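Local coordinates for protein probable hydrolase (Pseudomonas aeruginosa, PDB 3OM8) that probably hydrolyses an ester-like bond as an alpha/beta-hydrolase, perhaps the enol-lactone of 3-oxoadipate, although its natural substrate is not established, at residues 136-149 with 183-196. Sequence-based numbering, arbitrary orientation.
Sequences WDERIAAVLQAEDM and TNRHGLAGSFAAVR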
ATOM      1  N   TRP B 136       9.831  15.374  21.933  1.00 63.40           N
ATOM      2  CA  TRP B 136       9.693  16.678  21.295  1.00 58.98           C
ATOM      3  C   TRP B 136      10.157  17.809  22.216  1.00 58.39           C
ATOM      4  O   TRP B 136      10.758  18.776  21.757  1.00 57.26           O
ATOM      5  CB  TRP B 136       8.267  16.902  20.786  1.00 54.26           C
ATOM      6  CG  TRP B 136       7.866  15.859  19.788  1.00 55.09           C
ATOM      7  CD1 TRP B 136       7.012  14.819  19.995  1.00 51.56           C
ATOM      8  CD2 TRP B 136       8.337  15.730  18.431  1.00 51.28           C
ATOM      9  NE1 TRP B 136       6.908  14.061  18.852  1.00 50.99           N
ATOM     10  CE2 TRP B 136       7.713  14.596  17.881  1.00 50.32           C
ATOM     11  CE3 TRP B 136       9.215  16.468  17.632  1.00 45.01           C
ATOM     12  CZ2 TRP B 136       7.940  14.180  16.564  1.00 52.36           C
ATOM     13  CZ3 TRP B 136       9.445  16.060  16.338  1.00 47.23           C
ATOM     14  CH2 TRP B 136       8.808  14.921  15.809  1.00 48.27           C
ATOM     15  N   ASP B 137       9.886  17.671  23.512  1.00 61.26           N
ATOM     16  CA  ASP B 137      10.411  18.592  24.513  1.00 63.36           C
ATOM     17  C   ASP B 137      11.931  18.572  24.504  1.00 62.88           C
ATOM     18  O   ASP B 137      12.573  19.616  24.530  1.00 64.03           O
ATOM     19  CB  ASP B 137       9.890  18.224  25.897  1.00 69.06           C
ATOM     20  CG  ASP B 137       8.467  18.683  26.119  1.00 72.04           C
ATOM     21  OD1 ASP B 137       8.109  19.778  25.634  1.00 69.13           O
ATOM     22  OD2 ASP B 137       7.710  17.950  26.782  1.00 75.96           O
ATOM     23  N   GLU B 138      12.505  17.378  24.456  1.00 66.58           N
ATOM     24  CA  GLU B 138      13.948  17.236  24.319  1.00 70.77           C
ATOM     25  C   GLU B 138      14.472  17.950  23.078  1.00 68.27           C
ATOM     26  O   GLU B 138      15.518  18.595  23.123  1.00 70.44           O
ATOM     27  CB  GLU B 138      14.346  15.762  24.265  1.00 72.21           C
ATOM     28  CG  GLU B 138      14.131  15.034  25.574  1.00 81.20           C
ATOM     29  CD  GLU B 138      14.423  13.551  25.468  1.00 91.42           C
ATOM     30  OE1 GLU B 138      14.972  13.121  24.427  1.00 88.39           O
ATOM     31  OE2 GLU B 138      14.101  12.817  26.430  1.00 94.17           O
ATOM     32  N   ARG B 139      13.743  17.836  21.972  1.00 59.32           N
ATOM     33  CA  ARG B 139      14.180  18.436  20.715  1.00 58.29           C
ATOM     34  C   ARG B 139      14.022  19.956  20.713  1.00 61.04           C
ATOM     35  O   ARG B 139      14.788  20.672  20.069  1.00 60.53           O
ATOM     36  CB  ARG B 139      13.433  17.808  19.540  1.00 61.27           C
ATOM     37  CG  ARG B 139      13.840  16.367  19.282  1.00 63.36           C
ATOM     38  CD  ARG B 139      12.934  15.696  18.272  1.00 66.96           C
ATOM     39  NE  ARG B 139      13.418  14.364  17.918  1.00 71.55           N
ATOM     40  CZ  ARG B 139      12.635  13.335  17.601  1.00 67.67           C
ATOM     41  NH1 ARG B 139      13.177  12.164  17.294  1.00 68.98           N
ATOM     42  NH2 ARG B 139      11.313  13.469  17.592  1.00 59.35           N
ATOM     43  N   ILE B 140      13.019  20.442  21.434  1.00 58.50           N
ATOM     44  CA  ILE B 140      12.823  21.873  21.603  1.00 56.35           C
ATOM     45  C   ILE B 140      13.986  22.467  22.428  1.00 60.09           C
ATOM     46  O   ILE B 140      14.615  23.452  22.024  1.00 60.29           O
ATOM     47  CB  ILE B 140      11.453  22.157  22.273  1.00 53.05           C
ATOM     48  CG1 ILE B 140      10.311  21.849  21.296  1.00 50.62           C
ATOM     49  CG2 ILE B 140      11.375  23.598  22.779  1.00 57.49           C
ATOM     50  CD1 ILE B 140       8.934  21.846  21.929  1.00 46.52           C
ATOM     51  N   ALA B 141      14.283  21.849  23.567  1.00 53.34           N
ATOM     52  CA  ALA B 141      15.337  22.350  24.443  1.00 60.56           C
ATOM     53  C   ALA B 141      16.679  22.322  23.718  1.00 64.13           C
ATOM     54  O   ALA B 141      17.439  23.280  23.770  1.00 68.52           O
ATOM     55  CB  ALA B 141      15.399  21.538  25.728  1.00 52.98           C
ATOM     56  N   ALA B 142      16.948  21.224  23.024  1.00 55.06           N
ATOM     57  CA  ALA B 142      18.201  21.047  22.299  1.00 58.48           C
ATOM     58  C   ALA B 142      18.392  22.033  21.142  1.00 58.28           C
ATOM     59  O   ALA B 142      19.493  22.543  20.942  1.00 55.16           O
ATOM     60  CB  ALA B 142      18.317  19.598  21.780  1.00 55.16           C
ATOM     61  N   VAL B 143      17.346  22.271  20.353  1.00 51.37           N
ATOM     62  CA  VAL B 143      17.468  23.220  19.247  1.00 49.93           C
ATOM     63  C   VAL B 143      17.661  24.662  19.752  1.00 54.30           C
ATOM     64  O   VAL B 143      18.453  25.417  19.191  1.00 59.71           O
ATOM     65  CB  VAL B 143      16.286  23.127  18.222  1.00 50.44           C
ATOM     66  CG1 VAL B 143      14.979  23.651  18.814  1.00 43.97           C
ATOM     67  CG2 VAL B 143      16.622  23.893  16.956  1.00 49.52           C
ATOM     68  N   LEU B 144      16.955  25.037  20.817  1.00 56.19           N
ATOM     69  CA  LEU B 144      17.120  26.376  21.406  1.00 58.46           C
ATOM     70  C   LEU B 144      18.541  26.658  21.909  1.00 59.90           C
ATOM     71  O   LEU B 144      19.013  27.788  21.846  1.00 58.95           O
ATOM     72  CB  LEU B 144      16.124  26.607  22.548  1.00 58.58           C
ATOM     73  CG  LEU B 144      14.654  26.702  22.150  1.00 62.70           C
ATOM     74  CD1 LEU B 144      13.791  26.788  23.394  1.00 58.70           C
ATOM     75  CD2 LEU B 144      14.421  27.900  21.239  1.00 59.84           C
ATOM     76  N   GLN B 145      19.220  25.631  22.402  1.00 57.51           N
ATOM     77  CA  GLN B 145      20.536  25.811  23.008  1.00 56.83           C
ATOM     78  C   GLN B 145      21.698  25.659  22.028  1.00 61.62           C
ATOM     79  O   GLN B 145      22.836  25.918  22.383  1.00 65.68           O
ATOM     80  CB  GLN B 145      20.704  24.849  24.184  1.00 49.20           C
ATOM     81  CG  GLN B 145      19.772  25.174  25.323  1.00 56.26           C
ATOM     82  CD  GLN B 145      20.060  26.560  25.887  1.00 61.82           C
ATOM     83  OE1 GLN B 145      21.211  26.994  25.913  1.00 64.84           O
ATOM     84  NE2 GLN B 145      19.018  27.262  26.327  1.00 58.81           N
ATOM     85  N   ALA B 146      21.414  25.252  20.795  1.00 62.37           N
ATOM     86  CA  ALA B 146      22.478  24.963  19.838  1.00 59.14           C
ATOM     87  C   ALA B 146      23.316  26.181  19.483  1.00 58.92           C
ATOM     88  O   ALA B 146      22.804  27.296  19.394  1.00 63.28           O
ATOM     89  CB  ALA B 146      21.900  24.361  18.580  1.00 51.77           C
ATOM     90  N   GLU B 147      24.608  25.965  19.265  1.00 57.31           N
ATOM     91  CA  GLU B 147      25.448  27.042  18.753  1.00 65.36           C
ATOM     92  C   GLU B 147      24.880  27.433  17.390  1.00 67.93           C
ATOM     93  O   GLU B 147      24.465  28.575  17.192  1.00 67.68           O
ATOM     94  CB  GLU B 147      26.913  26.611  18.641  1.00 66.63           C
ATOM     95  CG  GLU B 147      27.910  27.615  19.197  1.00 87.55           C
ATOM     96  CD  GLU B 147      28.036  27.537  20.717  1.00 99.38           C
ATOM     97  OE1 GLU B 147      28.163  26.413  21.250  1.00103.46           O
ATOM     98  OE2 GLU B 147      28.010  28.599  21.379  1.00101.16           O
ATOM     99  N   ASP B 148      24.839  26.474  16.466  1.00 64.14           N
ATOM    100  CA  ASP B 148      24.216  26.683  15.151  1.00 67.89           C
ATOM    101  C   ASP B 148      23.346  25.486  14.733  1.00 69.59           C
ATOM    102  O   ASP B 148      23.262  24.493  15.455  1.00 69.78           O
ATOM    103  CB  ASP B 148      25.281  26.958  14.088  1.00 70.08           C
ATOM    104  CG  ASP B 148      26.236  25.792  13.904  1.00 77.57           C
ATOM    105  OD1 ASP B 148      27.418  26.041  13.589  1.00 78.42           O
ATOM    106  OD2 ASP B 148      25.809  24.626  14.076  1.00 76.59           O
HETATM  107  N   MSE B 149      22.710  25.579  13.565  1.00 71.15           N
HETATM  108  CA  MSE B 149      21.809  24.521  13.103  1.00 72.43           C
HETATM  109  C   MSE B 149      22.499  23.315  12.431  1.00 67.34           C
HETATM  110  O   MSE B 149      21.823  22.449  11.884  1.00 69.88           O
HETATM  111  CB  MSE B 149      20.725  25.092  12.180  1.00 74.83           C
HETATM  112  CG  MSE B 149      19.752  26.070  12.843  1.00 76.10           C
HETATM  113 SE   MSE B 149      18.759  25.362  14.380  0.78 75.86          SE
HETATM  114  CE  MSE B 149      20.093  25.699  15.777  1.00 56.74           C
ATOM    115  N   THR B 183      17.011  27.894   8.737  1.00 52.91           N
ATOM    116  CA  THR B 183      15.782  27.841   9.515  1.00 52.06           C
ATOM    117  C   THR B 183      16.007  28.347  10.944  1.00 52.02           C
ATOM    118  O   THR B 183      16.865  27.843  11.676  1.00 50.44           O
ATOM    119  CB  THR B 183      15.161  26.430   9.538  1.00 49.72           C
ATOM    120  OG1 THR B 183      14.693  26.094   8.222  1.00 55.30           O
ATOM    121  CG2 THR B 183      13.974  26.394  10.484  1.00 47.40           C
ATOM    122  N   ASN B 184      15.238  29.354  11.334  1.00 54.02           N
ATOM    123  CA  ASN B 184      15.396  29.929  12.666  1.00 56.11           C
ATOM    124  C   ASN B 184      14.947  28.941  13.734  1.00 52.50           C
ATOM    125  O   ASN B 184      13.933  28.259  13.569  1.00 53.59           O
ATOM    126  CB  ASN B 184      14.618  31.237  12.779  1.00 56.17           C
ATOM    127  CG  ASN B 184      14.800  31.898  14.116  1.00 55.49           C
ATOM    128  OD1 ASN B 184      14.240  31.456  15.122  1.00 53.30           O
ATOM    129  ND2 ASN B 184      15.585  32.966  14.140  1.00 54.81           N
ATOM    130  N   ARG B 185      15.701  28.868  14.823  1.00 46.99           N
ATOM    131  CA  ARG B 185      15.479  27.851  15.840  1.00 44.48           C
ATOM    132  C   ARG B 185      14.105  27.947  16.476  1.00 51.28           C
ATOM    133  O   ARG B 185      13.618  26.969  17.040  1.00 50.77           O
ATOM    134  CB  ARG B 185      16.558  27.917  16.922  1.00 45.41           C
ATOM    135  CG  ARG B 185      16.490  29.153  17.814  1.00 43.47           C
ATOM    136  CD  ARG B 185      17.742  29.246  18.679  1.00 44.59           C
ATOM    137  NE  ARG B 185      18.956  29.267  17.869  1.00 43.06           N
ATOM    138  CZ  ARG B 185      20.155  28.907  18.314  1.00 49.44           C
ATOM    139  NH1 ARG B 185      20.297  28.494  19.563  1.00 41.58           N
ATOM    140  NH2 ARG B 185      21.210  28.957  17.511  1.00 52.14           N
ATOM    141  N   HIS B 186      13.489  29.123  16.403  1.00 53.09           N
ATOM    142  CA  HIS B 186      12.165  29.307  16.985  1.00 51.55           C
ATOM    143  C   HIS B 186      11.061  28.734  16.086  1.00 52.70           C
ATOM    144  O   HIS B 186      10.013  28.307  16.571  1.00 56.68           O
ATOM    145  CB  HIS B 186      11.913  30.781  17.316  1.00 48.03           C
ATOM    146  CG  HIS B 186      12.815  31.310  18.388  1.00 47.66           C
ATOM    147  ND1 HIS B 186      12.547  31.147  19.730  1.00 42.88           N
ATOM    148  CD2 HIS B 186      14.002  31.955  18.317  1.00 38.40           C
ATOM    149  CE1 HIS B 186      13.527  31.674  20.440  1.00 43.31           C
ATOM    150  NE2 HIS B 186      14.422  32.175  19.606  1.00 50.02           N
ATOM    151  N   GLY B 187      11.298  28.738  14.778  1.00 50.00           N
ATOM    152  CA  GLY B 187      10.400  28.068  13.850  1.00 50.61           C
ATOM    153  C   GLY B 187      10.344  26.575  14.146  1.00 49.44           C
ATOM    154  O   GLY B 187       9.266  25.995  14.283  1.00 48.08           O
ATOM    155  N   LEU B 188      11.518  25.961  14.257  1.00 46.98           N
ATOM    156  CA  LEU B 188      11.635  24.559  14.638  1.00 48.89           C
ATOM    157  C   LEU B 188      11.012  24.273  16.005  1.00 51.94           C
ATOM    158  O   LEU B 188      10.185  23.372  16.148  1.00 52.98           O
ATOM    159  CB  LEU B 188      13.104  24.143  14.662  1.00 45.55           C
ATOM    160  CG  LEU B 188      13.857  24.256  13.342  1.00 42.75           C
ATOM    161  CD1 LEU B 188      15.267  23.715  13.501  1.00 42.52           C
ATOM    162  CD2 LEU B 188      13.114  23.484  12.281  1.00 36.59           C
ATOM    163  N   ALA B 189      11.426  25.031  17.011  1.00 47.82           N
ATOM    164  CA  ALA B 189      10.930  24.831  18.368  1.00 50.41           C
ATOM    165  C   ALA B 189       9.415  24.971  18.422  1.00 49.69           C
ATOM    166  O   ALA B 189       8.735  24.163  19.043  1.00 54.27           O
ATOM    167  CB  ALA B 189      11.610  25.811  19.354  1.00 40.44           C
ATOM    168  N   GLY B 190       8.888  25.994  17.760  1.00 47.78           N
ATOM    169  CA  GLY B 190       7.451  26.208  17.721  1.00 47.31           C
ATOM    170  C   GLY B 190       6.714  25.084  17.021  1.00 56.33           C
ATOM    171  O   GLY B 190       5.641  24.664  17.458  1.00 58.16           O
ATOM    172  N   SER B 191       7.292  24.598  15.924  1.00 54.96           N
ATOM    173  CA  SER B 191       6.668  23.544  15.130  1.00 49.47           C
ATOM    174  C   SER B 191       6.679  22.203  15.869  1.00 48.13           C
ATOM    175  O   SER B 191       5.670  21.505  15.874  1.00 44.40           O
ATOM    176  CB  SER B 191       7.332  23.438  13.754  1.00 46.29           C
ATOM    177  OG  SER B 191       7.146  24.637  13.014  1.00 43.27           O
ATOM    178  N   PHE B 192       7.805  21.862  16.503  1.00 46.25           N
ATOM    179  CA  PHE B 192       7.893  20.697  17.392  1.00 48.76           C
ATOM    180  C   PHE B 192       6.786  20.680  18.446  1.00 53.68           C
ATOM    181  O   PHE B 192       6.331  19.618  18.858  1.00 60.11           O
ATOM    182  CB  PHE B 192       9.227  20.660  18.150  1.00 43.24           C
ATOM    183  CG  PHE B 192      10.423  20.378  17.292  1.00 44.96           C
ATOM    184  CD1 PHE B 192      10.323  19.584  16.168  1.00 44.34           C
ATOM    185  CD2 PHE B 192      11.663  20.892  17.630  1.00 48.52           C
ATOM    186  CE1 PHE B 192      11.438  19.318  15.391  1.00 48.86           C
ATOM    187  CE2 PHE B 192      12.779  20.627  16.858  1.00 47.78           C
ATOM    188  CZ  PHE B 192      12.671  19.837  15.738  1.00 46.58           C
ATOM    189  N   ALA B 193       6.385  21.851  18.923  1.00 52.99           N
ATOM    190  CA  ALA B 193       5.356  21.909  19.955  1.00 53.47           C
ATOM    191  C   ALA B 193       3.973  21.595  19.380  1.00 52.10           C
ATOM    192  O   ALA B 193       3.181  20.898  20.008  1.00 56.33           O
ATOM    193  CB  ALA B 193       5.365  23.268  20.663  1.00 47.45           C
ATOM    194  N   ALA B 194       3.689  22.121  18.194  1.00 46.97           N
ATOM    195  CA  ALA B 194       2.456  21.791  17.488  1.00 50.00           C
ATOM    196  C   ALA B 194       2.373  20.275  17.342  1.00 51.09           C
ATOM    197  O   ALA B 194       1.364  19.668  17.679  1.00 51.18           O
ATOM    198  CB  ALA B 194       2.416  22.461  16.116  1.00 45.33           C
ATOM    199  N   VAL B 195       3.457  19.678  16.861  1.00 49.01           N
ATOM    200  CA  VAL B 195       3.544  18.229  16.693  1.00 54.74           C
ATOM    201  C   VAL B 195       3.363  17.496  18.018  1.00 56.06           C
ATOM    202  O   VAL B 195       2.581  16.554  18.122  1.00 52.80           O
ATOM    203  CB  VAL B 195       4.904  17.821  16.109  1.00 48.32           C
ATOM    204  CG1 VAL B 195       5.020  16.324  16.080  1.00 48.00           C
ATOM    205  CG2 VAL B 195       5.084  18.403  14.728  1.00 43.40           C
ATOM    206  N   ARG B 196       4.096  17.939  19.031  1.00 50.93           N
ATOM    207  CA  ARG B 196       4.032  17.338  20.360  1.00 55.88           C
ATOM    208  C   ARG B 196       2.604  17.190  20.876  1.00 57.47           C
ATOM    209  O   ARG B 196       2.240  16.146  21.409  1.00 53.50           O
ATOM    210  CB  ARG B 196       4.863  18.164  21.353  1.00 52.61           C
ATOM    211  CG  ARG B 196       4.848  17.644  22.778  1.00 56.74           C
ATOM    212  CD  ARG B 196       5.262  18.754  23.757  1.00 58.69           C
ATOM    213  NE  ARG B 196       4.376  19.906  23.618  1.00 56.17           N
ATOM    214  CZ  ARG B 196       4.713  21.166  23.873  1.00 59.89           C
ATOM    215  NH1 ARG B 196       5.934  21.475  24.300  1.00 61.79           N
ATOM    216  NH2 ARG B 196       3.817  22.123  23.692  1.00 55.74           N
TER
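Arg185 reaches from the first turn of helix 185-196 to the C-terminal end of helix 134-145, its antiparallel neighbour in the helical cap inserted between strands 118-124 and 211-216 of this alpha/beta-hydrolase fold. Along the side chain, CB rests on Val143 CG2 at 4.0 Å, CG passes Leu144 CD2, and CD runs beside Leu144 O. A bend at chi3 (57°) then turns the guanidinium toward the carbonyls of the helix's last turn and the following loop. NE passes Val143 O, and CZ lies nearest Ala146 O at 3.3 Å. NH1 donates to Leu144 O at 2.7 Å, from above that carbonyl's plane; NH1 and NH2 together grip Ala146 O end-on, and NH2 adds a longer bond to Glu147 O. Selenomethionine Met149 CE lies over one face, toward its rim. The C-terminal helix dipole would probably favour the positive charge here.

Between the two ends the packing is knobs-into-holes: Phe192 fits among Trp136, Arg139, Ile140 and Val143. At the far end Val195 CG1 makes a CH-pi contact 3.8 Å from the centroid of the six-membered ring of Trp136; the indole NE1 donates to Leu130 O. Beyond it Arg196 NH1 meets Asp137 OD1 on the syn side, a 3.1 Å salt bridge.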